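Long-range contact in Thiol:disulfide interchange protein DsbA (Neisseria meningitidis MC58, PDB 3HZ8), which probably acts as a periplasmic thiol-disulfide oxidoreductase of the thioredoxin family, using a redox-active cysteine pair to introduce disulfide bonds into other proteins: residues V160-V166 with L181-V185. The protein carries 1 engineered substitution. Coordinates in Å, arbitrary orientation, origin at the centre of the assembly. Residue numbers count along the deposited sequence, not the author numbering.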
ATOM      1  N   VAL A 160      -5.845   9.594  -1.387  1.00  7.48           N
ATOM      2  CA  VAL A 160      -7.264   9.264  -1.263  1.00  7.15           C
ATOM      3  C   VAL A 160      -8.024   9.702  -2.502  1.00  7.80           C
ATOM      4  O   VAL A 160      -7.822  10.798  -3.000  1.00  7.49           O
ATOM      5  CB  VAL A 160      -7.877   9.920   0.000  1.00  7.18           C
ATOM      6  CG1 VAL A 160      -9.344   9.539   0.180  1.00  8.41           C
ATOM      7  CG2 VAL A 160      -7.060   9.515   1.232  1.00  8.14           C
ATOM      8  N   GLY A 161      -8.895   8.839  -3.006  1.00  7.83           N
ATOM      9  CA  GLY A 161      -9.737   9.223  -4.140  1.00  8.20           C
ATOM     10  C   GLY A 161      -8.966   9.480  -5.418  1.00  8.11           C
ATOM     11  O   GLY A 161      -9.446  10.214  -6.289  1.00  8.78           O
ATOM     12  N   GLY A 162      -7.763   8.907  -5.519  1.00  7.69           N
ATOM     13  CA  GLY A 162      -6.900   9.113  -6.683  1.00  7.86           C
ATOM     14  C   GLY A 162      -6.221  10.473  -6.786  1.00  7.84           C
ATOM     15  O   GLY A 162      -5.347  10.669  -7.629  1.00  8.18           O
ATOM     16  N   LYS A 163      -6.599  11.427  -5.935  1.00  7.68           N
ATOM     17  CA  LYS A 163      -6.136  12.807  -6.152  1.00  8.10           C
ATOM     18  C   LYS A 163      -5.636  13.588  -4.933  1.00  8.05           C
ATOM     19  O   LYS A 163      -5.012  14.622  -5.111  1.00  7.98           O
ATOM     20  CB  LYS A 163      -7.236  13.630  -6.842  1.00  9.19           C
ATOM     21  CG  LYS A 163      -8.489  13.817  -5.993  1.00 10.01           C
ATOM     22  CD  LYS A 163      -9.619  14.555  -6.712  1.00  9.48           C
ATOM     23  CE  LYS A 163      -9.229  15.971  -7.150  1.00 10.47           C
ATOM     24  NZ  LYS A 163     -10.355  16.686  -7.883  1.00 12.70           N
ATOM     25  N   TYR A 164      -5.931  13.124  -3.719  1.00  7.64           N
ATOM     26  CA  TYR A 164      -5.595  13.886  -2.511  1.00  7.79           C
ATOM     27  C   TYR A 164      -4.501  13.196  -1.713  1.00  7.48           C
ATOM     28  O   TYR A 164      -4.725  12.134  -1.140  1.00  7.67           O
ATOM     29  CB  TYR A 164      -6.835  14.103  -1.632  1.00  7.95           C
ATOM     30  CG  TYR A 164      -7.951  14.846  -2.341  1.00  8.66           C
ATOM     31  CD1 TYR A 164      -7.744  16.106  -2.885  1.00  9.14           C
ATOM     32  CD2 TYR A 164      -9.217  14.287  -2.446  1.00  9.61           C
ATOM     33  CE1 TYR A 164      -8.775  16.800  -3.528  1.00 10.49           C
ATOM     34  CE2 TYR A 164     -10.258  14.970  -3.084  1.00 10.55           C
ATOM     35  CZ  TYR A 164     -10.024  16.220  -3.627  1.00 10.00           C
ATOM     36  OH  TYR A 164     -11.035  16.888  -4.281  1.00 11.81           O
ATOM     37  N   LYS A 165      -3.322  13.812  -1.677  1.00  7.29           N
ATOM     38  CA  LYS A 165      -2.186  13.262  -0.956  1.00  7.64           C
ATOM     39  C   LYS A 165      -2.238  13.729   0.490  1.00  7.36           C
ATOM     40  O   LYS A 165      -2.352  14.932   0.741  1.00  8.65           O
ATOM     41  CB  LYS A 165      -0.869  13.724  -1.598  1.00  7.25           C
ATOM     42  CG  LYS A 165       0.394  13.224  -0.879  1.00  8.71           C
ATOM     43  CD  LYS A 165       1.664  13.650  -1.609  1.00  9.74           C
ATOM     44  CE  LYS A 165       2.876  13.299  -0.784  1.00 13.73           C
ATOM     45  NZ  LYS A 165       4.144  13.625  -1.477  1.00 16.68           N
ATOM     46  N   VAL A 166      -2.161  12.780   1.422  1.00  7.01           N
ATOM     47  CA  VAL A 166      -2.099  13.105   2.843  1.00  7.26           C
ATOM     48  C   VAL A 166      -0.721  13.668   3.188  1.00  7.30           C
ATOM     49  O   VAL A 166       0.292  13.087   2.829  1.00  7.63           O
ATOM     50  CB  VAL A 166      -2.365  11.861   3.707  1.00  7.58           C
ATOM     51  CG1 VAL A 166      -2.275  12.212   5.190  1.00  8.50           C
ATOM     52  CG2 VAL A 166      -3.727  11.280   3.375  1.00  7.52           C
ATOM     53  N   LEU A 181     -10.866  13.381   3.944  1.00 10.99           N
ATOM     54  CA  LEU A 181     -10.692  13.287   2.495  1.00 11.11           C
ATOM     55  C   LEU A 181     -11.674  12.316   1.873  1.00 11.85           C
ATOM     56  O   LEU A 181     -12.211  12.578   0.799  1.00 12.41           O
ATOM     57  CB  LEU A 181      -9.264  12.891   2.136  1.00 10.29           C
ATOM     58  CG  LEU A 181      -8.206  13.967   2.370  1.00 10.11           C
ATOM     59  CD1 LEU A 181      -6.798  13.397   2.172  1.00  9.80           C
ATOM     60  CD2 LEU A 181      -8.438  15.169   1.471  1.00 10.49           C
ATOM     61  N   ALA A 182     -11.936  11.209   2.560  1.00 12.82           N
ATOM     62  CA  ALA A 182     -12.897  10.217   2.064  1.00 14.06           C
ATOM     63  C   ALA A 182     -14.307  10.786   1.914  1.00 15.08           C
ATOM     64  O   ALA A 182     -15.007  10.488   0.934  1.00 15.95           O
ATOM     65  CB  ALA A 182     -12.900   9.002   2.955  1.00 14.61           C
ATOM     66  N   ASP A 183     -14.720  11.602   2.886  1.00 15.89           N
ATOM     67  CA  ASP A 183     -16.005  12.302   2.820  1.00 16.72           C
ATOM     68  C   ASP A 183     -16.013  13.319   1.671  1.00 16.28           C
ATOM     69  O   ASP A 183     -16.995  13.416   0.925  1.00 16.96           O
ATOM     70  CB  ASP A 183     -16.323  12.969   4.166  1.00 16.96           C
ATOM     71  CG  ASP A 183     -17.572  13.837   4.113  1.00 18.91           C
ATOM     72  OD1 ASP A 183     -18.681  13.285   3.995  1.00 22.02           O
ATOM     73  OD2 ASP A 183     -17.433  15.074   4.187  1.00 21.45           O
ATOM     74  N   LYS A 184     -14.910  14.056   1.510  1.00 15.82           N
ATOM     75  CA  LYS A 184     -14.787  15.036   0.425  1.00 15.30           C
ATOM     76  C   LYS A 184     -14.970  14.350  -0.936  1.00 15.93           C
ATOM     77  O   LYS A 184     -15.751  14.823  -1.774  1.00 15.50           O
ATOM     78  CB  LYS A 184     -13.436  15.764   0.505  1.00 14.95           C
ATOM     79  CG  LYS A 184     -13.225  16.868  -0.525  1.00 15.26           C
ATOM     80  CD  LYS A 184     -11.870  17.536  -0.307  1.00 14.78           C
ATOM     81  CE  LYS A 184     -11.572  18.616  -1.340  1.00 16.70           C
ATOM     82  NZ  LYS A 184     -12.465  19.804  -1.205  1.00 17.04           N
ATOM     83  N   VAL A 185     -14.258  13.239  -1.131  1.00 16.68           N
ATOM     84  CA  VAL A 185     -14.369  12.409  -2.341  1.00 17.93           C
ATOM     85  C   VAL A 185     -15.780  11.859  -2.548  1.00 19.08           C
ATOM     86  O   VAL A 185     -16.344  11.993  -3.635  1.00 19.57           O
ATOM     87  CB  VAL A 185     -13.354  11.227  -2.293  1.00 17.48           C
ATOM     88  CG1 VAL A 185     -13.655  10.179  -3.372  1.00 17.72           C
ATOM     89  CG2 VAL A 185     -11.938  11.750  -2.433  1.00 17.79           C
TER
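Here the C-terminal β-hairpin of the thioredoxin fold, with a classic β bulge beside its turn, packs against the long helix that follows it. Backbone hydrogen bonds from Val160 N to Tyr164 O (2.8 Å) and from Tyr164 N to Val160 O (3.1 Å) join the two arms, and Lys163 N also reaches Val160 O (3.2 Å), so Lys163 and Tyr164 both lie opposite Val160. Strand 164-166 runs almost antiparallel to helix 181-185 (174°), their axes 10.6 Å apart; no hydrogen bond links them, and the join is mainly apolar. Leu181 is the central apolar side chain on the helix side: its CD2 lies 3.7 Å from Tyr164 CB, its CD1 3.9 Å from Val166 CG2 and its CB 3.9 Å from Val160 CG1. One turn on, Val185 brings CG2 to the edge of the Tyr164 ring, 3.7 Å from CE2, and to 3.8 Å from Gly161 CA. An ideal CB on Gly161 would clash with that methyl, and glycine easily adopts the positive phi of Gly161 and Gly162. Compact, β-branched Val160 and Val185 suit this close approach, Val160 CG1 lying 4.3 Å from Val185 CG2. At the more open side, the aliphatic part of Lys184 passes the tyrosine, CE 3.5 Å from Tyr164 OH. The tyrosine ring covers one flank of this apolar cluster, its hydroxyl hydrogen-bonded to Glu188. Strand 164-166 lies between strands 11-13 and 157-160; Tyr11 touches Leu181 and Lys184, and Val26 meets Val160, Ala182 and Val185, seating helix 171-191 against the sheet.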